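PDB 4CZX: Pab-dependent poly(a)-specific ribonuclease subunit PAN2 from Neurospora crassa, which acts as the catalytic subunit of the PAN deadenylation complex, probably shortening mRNA poly(A) tails, and is represented here by its N-terminal WD40 domain. Local coordinates for residues 46-51 with 64-69; 74-79 with 86-91; 186-191 with 205-210; 192-197 with 218-223. One frame throughout, in Å; residues are numbered along the deposited sequence.

Interaction 1. Residues 46-51 with 64-69; sequences TQKGFA and AFRIHP
Ala51 N donates to Phe65 O at 2.9 Å with an N-H...O angle of 167°, and Phe65 N answers to Ala51 O, which defines an antiparallel hydrogen-bonded pair. It belongs to the hairpin of strands 50-55 and 60-66, the last two strands of one four-stranded WD40 propeller blade. In the adjoining non-hydrogen-bonded pair, Phe50 and Arg66 share a face of the sheet and their side chains cross at about a right angle. Arg66 CB lies over the Phe50 ring, 4.2 Å from its centroid, in a CH-pi contact. Farther out, the guanidinium stands 80° from the ring plane and takes the ring's rim against its own face, Phe50 CD2 lying 3.4 Å from Arg66 NH2. Arg66 NH1 makes a weak bond to Lys48 O. Asp24 forms salt bridges with both Arg66 NH2 and Lys48 NZ, which probably offsets the closeness of these like charges. An alanine in place of Arg66 would probably leave Asp24 without one of its cations and the rim of Phe50 without its guanidinium cover. The backbone angles of Gly49 (phi 92°) by themselves call for glycine, and with no side chain its CA can approach His68 NE2, itself hydrogen-bonded to Gly73 O, to 3.4 Å.

Interaction 2. Residues 74-79 with 86-91; sequences PLRQFL and IFLGSR. With PO4 (phosphate ion), chain D.
The rings of Phe78 and Phe87 meet rim to rim, with centroids 5.7 Å apart and planes at 73°, so neither covers the other. Phe87 CE2 lies at the edge of the Phe78 ring, in its plane, while Leu75 CD2 sits 4.1 Å above one face, displaced toward the rim. The third flat group is the Arg76 guanidinium, which carries Pro74 CG 3.4 Å above its centre. Near its plane the guanidinium grips one atom side-on: Arg76 NE reaches Ser90 OG at 2.9 Å, and Arg76 NH2 reaches the same oxygen at 3.0 Å. Ser90 OG is also hydrogen-bonded to Asp113 OD1, so three bonds fix its position. Backbone bonds run alongside, from Arg76 N to Leu88 O at 2.8 Å and from Ile86 N to Leu79 O at 2.7 Å. A water accepts from Ser90 N and donates to Pro74 O, closing the open end of the hairpin. Beyond it, Arg91 NH2 donates at 3.2 Å to O1 of a phosphate ion, probably from the crystallisation liquor, and Arg107 NE is hydrogen-bonded to the same ion. Strands 77-80 and 85-88 begin a propeller blade; Phe87 packs on Ala51 and Ile67 toward the preceding blade, whereas Leu79 and Ile86 touch Met117 of strand 114-119 in the next.

Interaction 3. Residues 186-191 with 205-210; sequences KQWQAH and IVTCGG
A chi1 of -53° sets CG of His191 anti to its own carbonyl carbon, and a chi1 of 63° places Thr207 OG1 between that residue's backbone N and carbonyl carbon; together they bring imidazole and hydroxyl into reach. His191 NE2 and Thr207 OG1 are hydrogen-bonded at 2.8 Å, with the hydroxyl at the ring edge. The other ring nitrogen, ND1, is hydrogen-bonded to Asp223 OD2, so bonds at both nitrogens fix the rotation of the ring. This Asp-His-Thr chain is consistent with the hydrogen-bond network found in many WD40 repeats, and the carboxylate probably polarises the imidazole.

One face of the ring rests on the strand backbone. Gly209 CA lies 3.6 Å from the ring centroid, 13° off the normal, and Gly209 N is 3.2 Å above the plane, toward the rim. Gly209 has no side chain, which lets the ring lie this close to the strand. Replacing His191 by an alanine would probably leave Thr207 OG1 and Asp223 without this mate and open a gap over Gly209.

Alongside, Trp188 CZ3 packs on Ile205 CG2 at 3.9 Å, and the tryptophan meets Thr207 tip to tip, CZ3 being 4.0 Å from its CG2. Ala190 CB lies over one face of the indole, toward its rim, and is 3.5 Å from Thr207 OG1. The contact thus joins strand 184-189, the outermost strand of one blade, beside strand 173-177, to strand 204-210 of the next, flanked by strand 225-230, whose Lys227 touches Trp188, His191 and Thr207.

Interaction 4. Residues 192-197 with 218-223; sequences GAFIND and TPAILD
Two classic beta bulges, Ala193 and Phe194 facing Gly210 and Asn196 and Asp197 facing Cys208, shape the start of edge strand 194-200, from which Phe194 and Asn196 meet the loop 218-223. The ring of Phe194 does most of the touching. Its CB does not point at the loop, but with CG between the backbone N and the carbonyl carbon (chi1 71°) the ring reaches it. The far rim meets the loop at three points: Phe194 CE1 is 3.9 Å from Ala220 CB, Phe194 CZ is 4.0 Å from Ile221 O, and Phe194 CE2 is 4.0 Å from Leu222 CD2. That methyl lies at the ring edge, near its plane, and the two side chains cross at about a right angle. Leu222 CD2 is also 4.0 Å from Asn196 CB, so one methyl touches both Phe194 and Asn196. The Asn196 amide turns to other company: ND2 is hydrogen-bonded to Ala247 O, and a bound MES molecule, probably from the crystallisation liquor, lies about 3 Å from the side chain. A water accepts from Gly192 N at 3.1 Å and donates to Asp223 OD2 at 2.6 Å. With no direct hydrogen bond between the segments, the contact rests on van der Waals touches and this water; Asp223 OD2 is also hydrogen-bonded to His191 ND1.

How the interactions relate
The four contacts follow a seven-bladed propeller in two clusters. Interactions 1 and 2 lie in successive blades, their centres 9 Å apart, and touch directly: Thr46 O is 3.1 Å from Leu75 N, a probable hydrogen bond. Interactions 3 and 4 lie 11 Å apart and interleave along the chain, since 192-197 falls between 186-191 and 205-210; strands 194-200 and 204-210 are neighbours in one sheet. Interaction 3 links this blade to the one before it, and interaction 4 ties its first strand to a loop. Interactions 1 and 3 sit on opposite sides of the chain's centre, 30 Å apart between centres, so the two clusters hold together separate sectors of the propeller, with no contact between them.

Interaction 1. Residues 46-51 with 64-69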
loop_
_atom_site.group_PDB
_atom_site.type_symbol
_atom_site.label_atom_id
_atom_site.label_comp_id
_atom_site.label_asym_id
_atom_site.label_seq_id
_atom_site.Cartn_x
_atom_site.Cartn_y
_atom_site.Cartn_z
ATOM N N THR A 46 -9.970 22.448 3.149
ATOM C CA THR A 46 -9.948 22.092 1.715
ATOM C C THR A 46 -11.267 21.492 1.249
ATOM O O THR A 46 -12.122 21.124 2.055
ATOM C CB THR A 46 -8.827 21.048 1.359
ATOM O OG1 THR A 46 -9.245 19.734 1.753
ATOM C CG2 THR A 46 -7.484 21.393 2.017
ATOM N N GLN A 47 -11.398 21.338 -0.067
ATOM C CA GLN A 47 -12.618 20.834 -0.674
ATOM C C GLN A 47 -12.844 19.343 -0.405
ATOM O O GLN A 47 -13.868 18.795 -0.817
ATOM C CB GLN A 47 -12.596 21.093 -2.195
ATOM C CG GLN A 47 -12.521 22.576 -2.578
ATOM C CD GLN A 47 -13.749 23.336 -2.137
ATOM O OE1 GLN A 47 -14.829 22.756 -2.021
ATOM N NE2 GLN A 47 -13.592 24.643 -1.865
ATOM N N LYS A 48 -11.881 18.686 0.252
ATOM C CA LYS A 48 -12.009 17.267 0.589
ATOM C C LYS A 48 -11.865 17.045 2.095
ATOM O O LYS A 48 -11.717 15.916 2.564
ATOM C CB LYS A 48 -10.976 16.424 -0.173
ATOM C CG LYS A 48 -11.261 16.320 -1.685
ATOM C CD LYS A 48 -10.004 15.910 -2.454
ATOM C CE LYS A 48 -9.620 14.451 -2.195
ATOM N NZ LYS A 48 -8.157 14.173 -2.409
ATOM N N GLY A 49 -11.895 18.121 2.858
ATOM C CA GLY A 49 -11.903 17.976 4.306
ATOM C C GLY A 49 -10.564 17.987 5.027
ATOM O O GLY A 49 -10.497 17.635 6.206
ATOM N N PHE A 50 -9.489 18.398 4.363
ATOM C CA PHE A 50 -8.259 18.626 5.135
ATOM C C PHE A 50 -8.370 19.936 5.918
ATOM O O PHE A 50 -8.879 20.939 5.403
ATOM C CB PHE A 50 -7.022 18.668 4.228
ATOM C CG PHE A 50 -5.990 17.637 4.578
ATOM C CD1 PHE A 50 -5.099 17.854 5.627
ATOM C CD2 PHE A 50 -5.906 16.461 3.865
ATOM C CE1 PHE A 50 -4.147 16.892 5.950
ATOM C CE2 PHE A 50 -4.956 15.496 4.180
ATOM C CZ PHE A 50 -4.073 15.710 5.220
ATOM N N ALA A 51 -7.912 19.904 7.167
ATOM C CA ALA A 51 -7.782 21.097 7.993
ATOM C C ALA A 51 -6.310 21.409 8.159
ATOM O O ALA A 51 -5.524 20.524 8.543
ATOM C CB ALA A 51 -8.432 20.886 9.359
ATOM N N ALA A 64 -1.875 19.773 10.647
ATOM C CA ALA A 64 -2.750 19.533 9.507
ATOM C C ALA A 64 -3.212 18.091 9.523
ATOM O O ALA A 64 -2.412 17.177 9.768
ATOM C CB ALA A 64 -2.042 19.872 8.194
ATOM N N PHE A 65 -4.506 17.889 9.285
ATOM C CA PHE A 65 -5.088 16.550 9.317
ATOM C C PHE A 65 -6.458 16.550 8.663
ATOM O O PHE A 65 -7.149 17.564 8.650
ATOM C CB PHE A 65 -5.180 16.023 10.762
ATOM C CG PHE A 65 -5.684 17.043 11.755
ATOM C CD1 PHE A 65 -7.041 17.167 12.023
ATOM C CD2 PHE A 65 -4.799 17.869 12.423
ATOM C CE1 PHE A 65 -7.510 18.124 12.954
ATOM C CE2 PHE A 65 -5.261 18.839 13.333
ATOM C CZ PHE A 65 -6.613 18.955 13.603
ATOM N N ARG A 66 -6.842 15.406 8.111
ATOM C CA ARG A 66 -8.135 15.290 7.461
ATOM C C ARG A 66 -9.199 15.005 8.509
ATOM O O ARG A 66 -9.000 14.178 9.390
ATOM C CB ARG A 66 -8.115 14.195 6.389
ATOM C CG ARG A 66 -9.321 14.307 5.454
ATOM C CD ARG A 66 -9.334 13.171 4.383
ATOM N NE ARG A 66 -8.186 13.207 3.478
ATOM C CZ ARG A 66 -8.027 14.100 2.506
ATOM N NH1 ARG A 66 -8.932 15.050 2.332
ATOM N NH2 ARG A 66 -6.959 14.055 1.712
ATOM N N ILE A 67 -10.331 15.694 8.431
ATOM C CA ILE A 67 -11.318 15.598 9.507
ATOM C C ILE A 67 -12.558 14.754 9.143
ATOM O O ILE A 67 -13.431 14.538 9.985
ATOM C CB ILE A 67 -11.738 17.032 9.999
ATOM C CG1 ILE A 67 -12.272 17.924 8.868
ATOM C CG2 ILE A 67 -10.530 17.720 10.626
ATOM C CD1 ILE A 67 -13.731 17.692 8.487
ATOM N N HIS A 68 -12.638 14.268 7.905
ATOM C CA HIS A 68 -13.687 13.310 7.537
ATOM C C HIS A 68 -13.236 12.544 6.284
ATOM O O HIS A 68 -12.247 12.935 5.673
ATOM C CB HIS A 68 -15.052 14.010 7.334
ATOM C CG HIS A 68 -15.092 15.006 6.213
ATOM N ND1 HIS A 68 -16.098 15.945 6.106
ATOM C CD2 HIS A 68 -14.281 15.199 5.146
ATOM C CE1 HIS A 68 -15.892 16.687 5.035
ATOM N NE2 HIS A 68 -14.804 16.248 4.425
ATOM N N PRO A 69 -13.933 11.451 5.917
ATOM C CA PRO A 69 -13.554 10.751 4.674
ATOM C C PRO A 69 -13.557 11.708 3.488
ATOM O O PRO A 69 -14.461 12.542 3.398
ATOM C CB PRO A 69 -14.637 9.684 4.521
ATOM C CG PRO A 69 -15.155 9.466 5.902
ATOM C CD PRO A 69 -15.059 10.787 6.600
#

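Interaction 2. Residues 74-79 with 86-91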
loop_
_atom_site.group_PDB
_atom_site.type_symbol
_atom_site.label_atom_id
_atom_site.label_comp_id
_atom_site.label_asym_id
_atom_site.label_seq_id
_atom_site.Cartn_x
_atom_site.Cartn_y
_atom_site.Cartn_z
ATOM N N PRO A 74 -16.254 19.112 1.083
ATOM C CA PRO A 74 -15.568 20.261 1.679
ATOM C C PRO A 74 -15.661 20.330 3.196
ATOM O O PRO A 74 -16.633 19.874 3.789
ATOM C CB PRO A 74 -16.290 21.475 1.061
ATOM C CG PRO A 74 -17.577 20.942 0.545
ATOM C CD PRO A 74 -17.297 19.524 0.126
ATOM N N LEU A 75 -14.634 20.906 3.800
ATOM C CA LEU A 75 -14.695 21.280 5.202
ATOM C C LEU A 75 -15.577 22.524 5.223
ATOM O O LEU A 75 -15.235 23.522 4.602
ATOM C CB LEU A 75 -13.296 21.551 5.768
ATOM C CG LEU A 75 -13.094 21.302 7.270
ATOM C CD1 LEU A 75 -11.625 21.491 7.666
ATOM C CD2 LEU A 75 -13.990 22.223 8.087
ATOM N N ARG A 76 -16.722 22.448 5.892
ATOM C CA ARG A 76 -17.732 23.504 5.757
ATOM C C ARG A 76 -17.544 24.670 6.713
ATOM O O ARG A 76 -17.823 25.825 6.350
ATOM C CB ARG A 76 -19.129 22.913 5.949
ATOM C CG ARG A 76 -19.433 21.738 5.024
ATOM C CD ARG A 76 -20.484 22.120 4.058
ATOM N NE ARG A 76 -20.756 21.102 3.058
ATOM C CZ ARG A 76 -20.853 21.378 1.760
ATOM N NH1 ARG A 76 -20.679 22.624 1.346
ATOM N NH2 ARG A 76 -21.098 20.408 0.887
ATOM N N GLN A 77 -17.100 24.375 7.932
ATOM C CA GLN A 77 -16.999 25.401 8.984
ATOM C C GLN A 77 -16.154 24.903 10.163
ATOM O O GLN A 77 -16.094 23.692 10.425
ATOM C CB GLN A 77 -18.393 25.803 9.483
ATOM C CG GLN A 77 -18.443 27.070 10.379
ATOM C CD GLN A 77 -19.778 27.218 11.107
ATOM O OE1 GLN A 77 -20.805 26.729 10.639
ATOM N NE2 GLN A 77 -19.754 27.841 12.283
ATOM N N PHE A 78 -15.505 25.850 10.840
ATOM C CA PHE A 78 -14.808 25.626 12.111
ATOM C C PHE A 78 -15.582 26.264 13.266
ATOM O O PHE A 78 -16.272 27.278 13.080
ATOM C CB PHE A 78 -13.409 26.244 12.102
ATOM C CG PHE A 78 -12.504 25.752 11.013
ATOM C CD1 PHE A 78 -11.807 24.557 11.149
ATOM C CD2 PHE A 78 -12.282 26.531 9.883
ATOM C CE1 PHE A 78 -10.940 24.121 10.142
ATOM C CE2 PHE A 78 -11.420 26.102 8.875
ATOM C CZ PHE A 78 -10.746 24.892 9.008
ATOM N N LEU A 79 -15.466 25.679 14.456
ATOM C CA LEU A 79 -15.794 26.384 15.703
ATOM C C LEU A 79 -14.712 26.070 16.724
ATOM O O LEU A 79 -14.056 25.027 16.631
ATOM C CB LEU A 79 -17.162 25.988 16.260
ATOM C CG LEU A 79 -18.441 26.557 15.636
ATOM C CD1 LEU A 79 -19.636 25.993 16.384
ATOM C CD2 LEU A 79 -18.454 28.084 15.663
ATOM N N ILE A 86 -13.778 22.306 16.601
ATOM C CA ILE A 86 -14.878 21.543 16.028
ATOM C C ILE A 86 -14.940 21.789 14.519
ATOM O O ILE A 86 -14.847 22.929 14.049
ATOM C CB ILE A 86 -16.220 21.894 16.690
ATOM C CG1 ILE A 86 -16.064 21.904 18.220
ATOM C CG2 ILE A 86 -17.315 20.910 16.272
ATOM C CD1 ILE A 86 -17.320 22.296 18.946
ATOM N N PHE A 87 -15.048 20.695 13.778
ATOM C CA PHE A 87 -15.012 20.707 12.311
ATOM C C PHE A 87 -16.317 20.151 11.760
ATOM O O PHE A 87 -16.759 19.077 12.182
ATOM C CB PHE A 87 -13.846 19.858 11.785
ATOM C CG PHE A 87 -12.505 20.180 12.404
ATOM C CD1 PHE A 87 -12.061 19.509 13.548
ATOM C CD2 PHE A 87 -11.664 21.100 11.799
ATOM C CE1 PHE A 87 -10.796 19.787 14.110
ATOM C CE2 PHE A 87 -10.415 21.384 12.328
ATOM C CZ PHE A 87 -9.969 20.729 13.495
ATOM N N LEU A 88 -16.925 20.848 10.803
ATOM C CA LEU A 88 -18.177 20.378 10.222
ATOM C C LEU A 88 -18.000 19.976 8.758
ATOM O O LEU A 88 -17.441 20.722 7.958
ATOM C CB LEU A 88 -19.283 21.450 10.319
ATOM C CG LEU A 88 -20.675 20.949 9.891
ATOM C CD1 LEU A 88 -21.761 21.573 10.751
ATOM C CD2 LEU A 88 -20.992 21.229 8.408
ATOM N N GLY A 89 -18.481 18.782 8.423
ATOM C CA GLY A 89 -18.584 18.343 7.040
ATOM C C GLY A 89 -20.040 18.013 6.774
ATOM O O GLY A 89 -20.854 18.019 7.702
ATOM N N SER A 90 -20.379 17.719 5.520
ATOM C CA SER A 90 -21.763 17.427 5.170
ATOM C C SER A 90 -22.347 16.225 5.898
ATOM O O SER A 90 -23.558 16.167 6.116
ATOM C CB SER A 90 -21.891 17.207 3.656
ATOM O OG SER A 90 -21.958 18.460 3.008
ATOM N N ARG A 91 -21.496 15.262 6.261
ATOM C CA ARG A 91 -21.975 13.981 6.784
ATOM C C ARG A 91 -21.606 13.740 8.250
ATOM O O ARG A 91 -21.971 12.710 8.831
ATOM C CB ARG A 91 -21.419 12.816 5.940
ATOM C CG ARG A 91 -21.793 12.882 4.447
ATOM C CD ARG A 91 -23.297 12.747 4.242
ATOM N NE ARG A 91 -23.825 11.655 5.048
ATOM C CZ ARG A 91 -23.774 10.370 4.702
ATOM N NH1 ARG A 91 -23.239 10.011 3.542
ATOM N NH2 ARG A 91 -24.266 9.445 5.517
HETATM P P PO4 D . -21.887 6.278 5.336
HETATM O O1 PO4 D . -23.339 6.399 4.934
HETATM O O2 PO4 D . -21.057 7.160 4.433
HETATM O O3 PO4 D . -21.725 6.703 6.776
HETATM O O4 PO4 D . -21.439 4.839 5.200
HETATM O O HOH W 1 -18.768 18.255 3.217
#

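Interaction 3. Residues 186-191 with 205-210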
loop_
_atom_site.group_PDB
_atom_site.type_symbol
_atom_site.label_atom_id
_atom_site.label_comp_id
_atom_site.label_asym_id
_atom_site.label_seq_id
_atom_site.Cartn_x
_atom_site.Cartn_y
_atom_site.Cartn_z
ATOM N N LYS A 186 -38.399 35.712 14.663
ATOM C CA LYS A 186 -38.541 36.735 13.636
ATOM C C LYS A 186 -37.843 36.294 12.352
ATOM O O LYS A 186 -36.782 35.676 12.409
ATOM C CB LYS A 186 -37.953 38.053 14.142
ATOM C CG LYS A 186 -37.875 39.172 13.128
ATOM C CD LYS A 186 -39.206 39.869 12.973
ATOM C CE LYS A 186 -39.013 41.346 12.651
ATOM N NZ LYS A 186 -40.313 42.034 12.433
ATOM N N GLN A 187 -38.447 36.588 11.200
ATOM C CA GLN A 187 -37.811 36.327 9.913
ATOM C C GLN A 187 -37.500 37.650 9.210
ATOM O O GLN A 187 -38.342 38.556 9.173
ATOM C CB GLN A 187 -38.704 35.433 9.044
ATOM C CG GLN A 187 -39.106 34.133 9.740
ATOM C CD GLN A 187 -39.754 33.116 8.816
ATOM O OE1 GLN A 187 -40.951 32.845 8.918
ATOM N NE2 GLN A 187 -38.958 32.527 7.925
ATOM N N TRP A 188 -36.292 37.754 8.667
ATOM C CA TRP A 188 -35.818 38.971 8.025
ATOM C C TRP A 188 -35.458 38.683 6.571
ATOM O O TRP A 188 -34.671 37.779 6.293
ATOM C CB TRP A 188 -34.610 39.516 8.803
ATOM C CG TRP A 188 -33.900 40.698 8.206
ATOM C CD1 TRP A 188 -34.467 41.807 7.635
ATOM C CD2 TRP A 188 -32.484 40.887 8.130
ATOM N NE1 TRP A 188 -33.486 42.670 7.207
ATOM C CE2 TRP A 188 -32.260 42.128 7.500
ATOM C CE3 TRP A 188 -31.379 40.121 8.530
ATOM C CZ2 TRP A 188 -30.978 42.623 7.263
ATOM C CZ3 TRP A 188 -30.107 40.614 8.290
ATOM C CH2 TRP A 188 -29.918 41.852 7.657
ATOM N N GLN A 189 -36.038 39.437 5.643
ATOM C CA GLN A 189 -35.717 39.245 4.230
ATOM C C GLN A 189 -34.445 40.013 3.890
ATOM O O GLN A 189 -34.483 41.219 3.661
ATOM C CB GLN A 189 -36.868 39.700 3.335
ATOM C CG GLN A 189 -36.641 39.363 1.880
ATOM C CD GLN A 189 -36.800 37.891 1.614
ATOM O OE1 GLN A 189 -37.842 37.310 1.919
ATOM N NE2 GLN A 189 -35.765 37.268 1.057
ATOM N N ALA A 190 -33.314 39.322 3.867
ATOM C CA ALA A 190 -32.040 40.001 3.670
ATOM C C ALA A 190 -31.728 40.175 2.188
ATOM O O ALA A 190 -31.518 41.293 1.718
ATOM C CB ALA A 190 -30.919 39.242 4.373
ATOM N N HIS A 191 -31.694 39.074 1.448
ATOM C CA HIS A 191 -31.407 39.144 0.020
ATOM C C HIS A 191 -32.389 38.286 -0.768
ATOM O O HIS A 191 -33.123 37.488 -0.194
ATOM C CB HIS A 191 -29.960 38.716 -0.247
ATOM C CG HIS A 191 -28.959 39.470 0.571
ATOM N ND1 HIS A 191 -28.283 40.573 0.094
ATOM C CD2 HIS A 191 -28.538 39.294 1.849
ATOM C CE1 HIS A 191 -27.486 41.042 1.040
ATOM N NE2 HIS A 191 -27.625 40.285 2.115
ATOM N N ILE A 205 -27.069 42.181 13.095
ATOM C CA ILE A 205 -26.763 41.208 12.050
ATOM C C ILE A 205 -26.329 41.946 10.791
ATOM O O ILE A 205 -26.893 42.996 10.459
ATOM C CB ILE A 205 -27.959 40.313 11.686
ATOM C CG1 ILE A 205 -28.716 39.857 12.933
ATOM C CG2 ILE A 205 -27.492 39.126 10.814
ATOM C CD1 ILE A 205 -29.972 39.070 12.599
ATOM N N VAL A 206 -25.328 41.407 10.101
ATOM C CA VAL A 206 -24.931 41.935 8.802
ATOM C C VAL A 206 -24.802 40.785 7.800
ATOM O O VAL A 206 -24.313 39.702 8.132
ATOM C CB VAL A 206 -23.609 42.735 8.874
ATOM C CG1 VAL A 206 -23.840 44.119 9.471
ATOM C CG2 VAL A 206 -22.533 41.951 9.657
ATOM N N THR A 207 -25.276 41.000 6.574
ATOM C CA THR A 207 -25.197 39.948 5.566
ATOM C C THR A 207 -24.767 40.476 4.214
ATOM O O THR A 207 -24.971 41.656 3.896
ATOM C CB THR A 207 -26.545 39.205 5.360
ATOM O OG1 THR A 207 -27.529 40.123 4.860
ATOM C CG2 THR A 207 -27.027 38.553 6.658
ATOM N N CYS A 208 -24.173 39.577 3.434
ATOM C CA CYS A 208 -23.903 39.797 2.019
ATOM C C CYS A 208 -24.661 38.742 1.219
ATOM O O CYS A 208 -24.819 37.620 1.675
ATOM C CB CYS A 208 -22.404 39.693 1.726
ATOM S SG CYS A 208 -21.389 40.846 2.650
ATOM N N GLY A 209 -25.134 39.085 0.028
ATOM C CA GLY A 209 -25.844 38.096 -0.755
ATOM C C GLY A 209 -26.283 38.663 -2.089
ATOM O O GLY A 209 -25.747 39.683 -2.535
ATOM N N GLY A 210 -27.256 38.007 -2.717
ATOM C CA GLY A 210 -27.758 38.452 -4.012
ATOM C C GLY A 210 -29.156 37.967 -4.349
ATOM O O GLY A 210 -29.749 37.163 -3.621
#

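Interaction 4. Residues 192-197 with 218-223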
loop_
_atom_site.group_PDB
_atom_site.type_symbol
_atom_site.label_atom_id
_atom_site.label_comp_id
_atom_site.label_asym_id
_atom_site.label_seq_id
_atom_site.Cartn_x
_atom_site.Cartn_y
_atom_site.Cartn_z
ATOM N N GLY A 192 -32.415 38.471 -2.084
ATOM C CA GLY A 192 -33.415 37.840 -2.916
ATOM C C GLY A 192 -33.370 36.322 -3.030
ATOM O O GLY A 192 -34.418 35.687 -3.038
ATOM N N ALA A 193 -32.176 35.736 -3.130
ATOM C CA ALA A 193 -32.065 34.287 -3.345
ATOM C C ALA A 193 -30.992 33.611 -2.502
ATOM O O ALA A 193 -31.087 32.407 -2.219
ATOM C CB ALA A 193 -31.798 33.994 -4.818
ATOM N N PHE A 194 -29.944 34.344 -2.143
ATOM C CA PHE A 194 -28.872 33.741 -1.351
ATOM C C PHE A 194 -28.141 34.736 -0.473
ATOM O O PHE A 194 -28.104 35.936 -0.729
ATOM C CB PHE A 194 -27.839 33.027 -2.246
ATOM C CG PHE A 194 -26.980 33.960 -3.055
ATOM C CD1 PHE A 194 -27.426 34.435 -4.291
ATOM C CD2 PHE A 194 -25.730 34.352 -2.598
ATOM C CE1 PHE A 194 -26.640 35.300 -5.043
ATOM C CE2 PHE A 194 -24.940 35.215 -3.339
ATOM C CZ PHE A 194 -25.398 35.695 -4.568
ATOM N N ILE A 195 -27.526 34.173 0.550
ATOM C CA ILE A 195 -26.674 34.887 1.477
ATOM C C ILE A 195 -25.288 34.279 1.323
ATOM O O ILE A 195 -25.124 33.081 1.498
ATOM C CB ILE A 195 -27.205 34.753 2.904
ATOM C CG1 ILE A 195 -28.434 35.668 3.068
ATOM C CG2 ILE A 195 -26.124 35.110 3.937
ATOM C CD1 ILE A 195 -29.249 35.410 4.302
ATOM N N ASN A 196 -24.313 35.094 0.933
ATOM C CA ASN A 196 -22.943 34.633 0.761
ATOM C C ASN A 196 -22.140 34.691 2.075
ATOM O O ASN A 196 -21.098 34.041 2.217
ATOM C CB ASN A 196 -22.237 35.470 -0.309
ATOM C CG ASN A 196 -20.962 34.819 -0.794
ATOM O OD1 ASN A 196 -20.963 33.645 -1.140
ATOM N ND2 ASN A 196 -19.864 35.562 -0.791
ATOM N N ASP A 197 -22.630 35.482 3.025
ATOM C CA ASP A 197 -21.936 35.666 4.296
ATOM C C ASP A 197 -22.873 36.260 5.339
ATOM O O ASP A 197 -23.760 37.060 5.024
ATOM C CB ASP A 197 -20.712 36.576 4.122
ATOM C CG ASP A 197 -19.643 36.345 5.209
ATOM O OD1 ASP A 197 -19.894 35.553 6.140
ATOM O OD2 ASP A 197 -18.547 36.941 5.114
ATOM N N THR A 218 -27.449 33.328 -16.320
ATOM C CA THR A 218 -27.132 34.415 -15.391
ATOM C C THR A 218 -26.192 33.978 -14.275
ATOM O O THR A 218 -26.529 33.088 -13.503
ATOM C CB THR A 218 -28.407 34.964 -14.725
ATOM O OG1 THR A 218 -29.420 35.181 -15.709
ATOM C CG2 THR A 218 -28.116 36.265 -13.968
ATOM N N PRO A 219 -25.004 34.590 -14.194
ATOM C CA PRO A 219 -24.141 34.306 -13.046
ATOM C C PRO A 219 -24.756 34.887 -11.776
ATOM O O PRO A 219 -25.507 35.864 -11.874
ATOM C CB PRO A 219 -22.825 34.997 -13.418
ATOM C CG PRO A 219 -22.857 35.064 -14.934
ATOM C CD PRO A 219 -24.296 35.330 -15.254
ATOM N N ALA A 220 -24.491 34.283 -10.623
ATOM C CA ALA A 220 -24.959 34.860 -9.364
ATOM C C ALA A 220 -24.239 36.183 -9.157
ATOM O O ALA A 220 -23.007 36.233 -9.138
ATOM C CB ALA A 220 -24.708 33.912 -8.181
ATOM N N ILE A 221 -25.004 37.254 -9.019
ATOM C CA ILE A 221 -24.432 38.575 -8.830
ATOM C C ILE A 221 -24.647 39.062 -7.397
ATOM O O ILE A 221 -25.748 38.957 -6.852
ATOM C CB ILE A 221 -25.049 39.568 -9.836
ATOM C CG1 ILE A 221 -24.899 39.001 -11.255
ATOM C CG2 ILE A 221 -24.413 40.947 -9.714
ATOM C CD1 ILE A 221 -25.651 39.768 -12.318
ATOM N N LEU A 222 -23.586 39.577 -6.782
ATOM C CA LEU A 222 -23.671 40.121 -5.422
ATOM C C LEU A 222 -24.296 41.525 -5.368
ATOM O O LEU A 222 -24.191 42.305 -6.321
ATOM C CB LEU A 222 -22.286 40.155 -4.795
ATOM C CG LEU A 222 -21.739 38.769 -4.467
ATOM C CD1 LEU A 222 -20.226 38.827 -4.313
ATOM C CD2 LEU A 222 -22.401 38.258 -3.188
ATOM N N ASP A 223 -24.931 41.846 -4.240
ATOM C CA ASP A 223 -25.584 43.148 -4.058
ATOM C C ASP A 223 -24.595 44.268 -3.718
ATOM O O ASP A 223 -23.569 44.023 -3.085
ATOM C CB ASP A 223 -26.651 43.058 -2.961
ATOM C CG ASP A 223 -27.909 42.336 -3.420
ATOM O OD1 ASP A 223 -28.238 42.390 -4.632
ATOM O OD2 ASP A 223 -28.578 41.721 -2.568
HETATM O O HOH W 2 -30.794 40.731 -3.366
#